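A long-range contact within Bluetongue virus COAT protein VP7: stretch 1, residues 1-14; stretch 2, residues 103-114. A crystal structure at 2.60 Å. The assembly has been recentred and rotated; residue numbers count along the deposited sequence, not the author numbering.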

# COMPACT_ATOMS: atom_id res chain seq x y z
N MET A 1 -21.99 14.35 -16.29
CA MET A 1 -20.74 14.82 -15.55
C MET A 1 -19.67 13.69 -15.25
O MET A 1 -18.44 13.92 -15.27
N ASP A 2 -20.15 12.50 -14.92
CA ASP A 2 -19.24 11.41 -14.72
C ASP A 2 -18.74 11.03 -16.11
O ASP A 2 -17.55 10.74 -16.31
N THR A 3 -19.63 11.11 -17.09
CA THR A 3 -19.32 10.82 -18.50
C THR A 3 -18.31 11.82 -19.03
O THR A 3 -17.41 11.47 -19.79
N ILE A 4 -18.46 13.08 -18.63
CA ILE A 4 -17.50 14.10 -19.03
C ILE A 4 -16.10 13.68 -18.57
O ILE A 4 -15.14 13.67 -19.37
N ALA A 5 -15.98 13.26 -17.32
CA ALA A 5 -14.67 12.86 -16.81
C ALA A 5 -14.15 11.62 -17.53
O ALA A 5 -12.97 11.57 -17.91
N ALA A 6 -15.04 10.64 -17.74
CA ALA A 6 -14.70 9.40 -18.45
C ALA A 6 -14.15 9.72 -19.88
O ALA A 6 -13.16 9.11 -20.34
N ARG A 7 -14.74 10.73 -20.53
CA ARG A 7 -14.26 11.15 -21.85
C ARG A 7 -12.89 11.80 -21.82
O ARG A 7 -12.01 11.43 -22.62
N ALA A 8 -12.70 12.75 -20.91
CA ALA A 8 -11.40 13.43 -20.80
C ALA A 8 -10.29 12.41 -20.56
O ALA A 8 -9.24 12.42 -21.23
N LEU A 9 -10.55 11.49 -19.65
CA LEU A 9 -9.63 10.42 -19.29
C LEU A 9 -9.30 9.54 -20.50
O LEU A 9 -8.12 9.18 -20.73
N THR A 10 -10.35 9.14 -21.23
CA THR A 10 -10.22 8.32 -22.43
C THR A 10 -9.33 9.00 -23.47
O THR A 10 -8.40 8.39 -24.00
N VAL A 11 -9.61 10.27 -23.74
CA VAL A 11 -8.83 11.03 -24.71
C VAL A 11 -7.38 11.20 -24.32
O VAL A 11 -6.47 11.07 -25.17
N MET A 12 -7.15 11.53 -23.04
CA MET A 12 -5.77 11.73 -22.56
C MET A 12 -4.98 10.44 -22.61
O MET A 12 -3.82 10.46 -23.02
N ARG A 13 -5.59 9.32 -22.22
CA ARG A 13 -4.83 8.06 -22.26
C ARG A 13 -4.50 7.67 -23.71
O ARG A 13 -3.45 7.07 -23.97
N ALA A 14 -5.36 8.05 -24.66
CA ALA A 14 -5.15 7.77 -26.08
C ALA A 14 -3.97 8.61 -26.57
O ALA A 14 -3.12 8.13 -27.33
N THR A 103 -14.12 1.27 -21.41
CA THR A 103 -14.54 0.50 -20.26
C THR A 103 -13.65 0.84 -19.03
O THR A 103 -14.18 1.03 -17.94
N GLU A 104 -12.33 0.96 -19.23
CA GLU A 104 -11.39 1.32 -18.15
C GLU A 104 -11.76 2.67 -17.56
O GLU A 104 -12.01 2.79 -16.36
N ALA A 105 -11.87 3.69 -18.40
CA ALA A 105 -12.20 5.00 -17.87
C ALA A 105 -13.55 5.01 -17.15
O ALA A 105 -13.71 5.59 -16.08
N ALA A 106 -14.52 4.32 -17.71
CA ALA A 106 -15.86 4.30 -17.14
C ALA A 106 -15.81 3.70 -15.76
O ALA A 106 -16.37 4.23 -14.82
N ASN A 107 -15.17 2.55 -15.67
CA ASN A 107 -15.05 1.84 -14.40
C ASN A 107 -14.25 2.60 -13.35
O ASN A 107 -14.57 2.58 -12.16
N GLU A 108 -13.24 3.32 -13.79
CA GLU A 108 -12.46 4.13 -12.88
C GLU A 108 -13.31 5.28 -12.30
O GLU A 108 -13.32 5.51 -11.08
N ILE A 109 -14.09 5.95 -13.13
CA ILE A 109 -14.95 7.03 -12.63
C ILE A 109 -16.04 6.47 -11.72
O ILE A 109 -16.44 7.11 -10.74
N ALA A 110 -16.57 5.29 -12.02
CA ALA A 110 -17.62 4.71 -11.18
C ALA A 110 -17.05 4.48 -9.78
O ALA A 110 -17.75 4.64 -8.76
N ARG A 111 -15.79 4.06 -9.74
CA ARG A 111 -15.16 3.87 -8.48
C ARG A 111 -15.04 5.19 -7.72
O ARG A 111 -15.43 5.28 -6.56
N VAL A 112 -14.45 6.20 -8.35
CA VAL A 112 -14.31 7.48 -7.69
C VAL A 112 -15.66 7.93 -7.15
O VAL A 112 -15.81 8.30 -5.99
N THR A 113 -16.69 7.83 -7.97
CA THR A 113 -17.98 8.27 -7.49
C THR A 113 -18.56 7.39 -6.39
O THR A 113 -18.99 7.88 -5.36
N GLY A 114 -18.49 6.09 -6.59
CA GLY A 114 -19.05 5.20 -5.60
C GLY A 114 -18.42 5.28 -4.23
O GLY A 114 -19.16 5.43 -3.26

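Where the two helices come nearest, two alanines meet: Ala105 points toward the first helix, while Ala6 points sideways and offers its backbone. The CA atoms of Ala6 and Ala105 lie 5.1 Å apart, with the helix axes 8.6 Å apart at closest approach and running at 135° to each other. The methyl of Ala105 rests on that backbone, with Ala105 CB 3.5 Å from Ala6 O. The same carbonyl accepts a hydrogen bond from the side chain of Thr10 within its own helix (Thr10 OG1 to Ala6 O, 2.7 Å). With chi1 in m, Thr10 thus keeps its hydroxyl against the backbone, yet still touches the methyl, Thr10 OG1 lying 3.5 Å from Ala105 CB.

One turn along, a large side chain fills the space beside the alanines. Ile109, m at both chi1 and chi2, is the knob of the contact, seated among Asp2, Ala5, Ala6 and Leu9. Ile109 CD1 meets Ala5 CB at 3.8 Å, and Ile109 CG1 lies 4.1 Å from Ala6 CB. Leu9, t then p, points toward the second helix and spans two successive turns of it: Leu9 CD2 is 3.9 Å from both Ala105 CB and Ile109 CD1. Leu9 CD2 also lies 3.6 Å from Glu108 CD, at the carboxylate end of a chain extended t, t. The rule to read here is small residues where the backbones come nearest, and a branched knob one turn along.

Polar groups occupy the two ends. Near the start of the first helix, the Thr113 hydroxyl (chi1 m) donates to the Asp2 carboxylate, with Thr113 OG1 3.0 Å from both Asp2 OD1 and Asp2 OD2; the geometry leaves open which oxygen takes the proton. At the other end, Arg13 points toward the partner and brings Arg13 NH1 within 4.1 Å of Glu104 CB. This is contact with the aliphatic base of Glu104, whose end leads away.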

# COMPACT_ATOMS: atom_id res chain seq x y z
CB MET A 1 -21.13 15.56 -14.26
CG MET A 1 -20.03 16.50 -13.70
SD MET A 1 -19.37 17.85 -14.85
CE MET A 1 -20.74 19.08 -14.86
CB ASP A 2 -19.93 10.27 -14.01
CG ASP A 2 -19.73 10.30 -12.47
OD1 ASP A 2 -19.01 11.18 -11.94
OD2 ASP A 2 -20.30 9.40 -11.80
CB THR A 3 -20.58 10.89 -19.36
OG1 THR A 3 -21.45 11.87 -18.78
CG2 THR A 3 -21.29 9.55 -19.36
CB ILE A 4 -17.87 15.45 -18.42
CG1 ILE A 4 -19.27 15.82 -18.92
CG2 ILE A 4 -16.82 16.53 -18.72
CD1 ILE A 4 -19.53 17.26 -18.86
CB ALA A 5 -14.72 12.66 -15.33
CB ALA A 6 -15.91 8.49 -18.50
CB ARG A 7 -15.25 12.05 -22.56
CG ARG A 7 -16.47 11.28 -22.95
CD ARG A 7 -17.49 12.16 -23.61
NE ARG A 7 -18.71 11.40 -23.86
CZ ARG A 7 -19.90 11.73 -23.37
NH1 ARG A 7 -20.03 12.80 -22.61
NH2 ARG A 7 -20.96 10.96 -23.60
CB ALA A 8 -11.43 14.43 -19.72
CB LEU A 9 -10.30 9.58 -18.23
CG LEU A 9 -9.50 8.83 -17.18
CD1 LEU A 9 -8.58 9.81 -16.47
CD2 LEU A 9 -10.50 8.24 -16.21
CB THR A 10 -11.55 8.09 -23.08
OG1 THR A 10 -12.36 7.30 -22.21
CG2 THR A 10 -11.36 7.34 -24.38
CB VAL A 11 -9.42 12.39 -24.96
CG1 VAL A 11 -8.56 13.17 -25.89
CG2 VAL A 11 -10.85 12.25 -25.48
CB MET A 12 -5.72 12.30 -21.17
CG MET A 12 -6.40 13.63 -21.00
SD MET A 12 -5.92 14.32 -19.38
CE MET A 12 -7.10 13.59 -18.31
CB ARG A 13 -5.55 6.93 -21.51
CG ARG A 13 -5.87 7.23 -20.07
CD ARG A 13 -6.56 6.05 -19.31
NE ARG A 13 -5.60 5.07 -18.82
CZ ARG A 13 -5.58 3.77 -19.14
NH1 ARG A 13 -6.50 3.24 -19.95
NH2 ARG A 13 -4.60 2.98 -18.67
CB ALA A 14 -6.40 8.14 -26.86
CB THR A 103 -14.45 -1.02 -20.59
OG1 THR A 103 -15.50 -1.37 -21.48
CG2 THR A 103 -14.57 -1.85 -19.36
CB GLU A 104 -9.96 1.43 -18.66
CG GLU A 104 -9.34 0.14 -19.18
CD GLU A 104 -10.13 -0.53 -20.35
OE1 GLU A 104 -10.54 0.15 -21.35
OE2 GLU A 104 -10.32 -1.78 -20.27
CB ALA A 105 -12.16 6.02 -18.97
CB ALA A 106 -16.79 3.46 -18.03
CB ASN A 107 -14.48 0.46 -14.65
CG ASN A 107 -15.52 -0.51 -15.16
OD1 ASN A 107 -16.16 -1.22 -14.39
ND2 ASN A 107 -15.74 -0.51 -16.45
CB GLU A 108 -11.24 4.59 -13.62
CG GLU A 108 -10.61 5.80 -13.05
CD GLU A 108 -9.22 6.06 -13.65
OE1 GLU A 108 -8.76 5.17 -14.47
OE2 GLU A 108 -8.61 7.12 -13.25
CB ILE A 109 -15.62 7.82 -13.78
CG1 ILE A 109 -14.54 8.41 -14.68
CG2 ILE A 109 -16.41 8.97 -13.22
CD1 ILE A 109 -13.53 9.31 -13.97
CB ALA A 110 -18.10 3.41 -11.77
CB ARG A 111 -13.77 3.29 -8.64
CG ARG A 111 -13.29 2.89 -7.29
CD ARG A 111 -14.13 1.68 -6.82
NE ARG A 111 -13.14 0.70 -6.48
CZ ARG A 111 -13.05 -0.51 -6.99
NH1 ARG A 111 -13.93 -0.95 -7.85
NH2 ARG A 111 -11.96 -1.22 -6.75
CB VAL A 112 -13.76 8.55 -8.62
CG1 VAL A 112 -13.76 9.89 -7.93
CG2 VAL A 112 -12.35 8.19 -9.04
CB THR A 113 -18.91 8.46 -8.68
OG1 THR A 113 -18.51 9.65 -9.36
CG2 THR A 113 -20.36 8.59 -8.25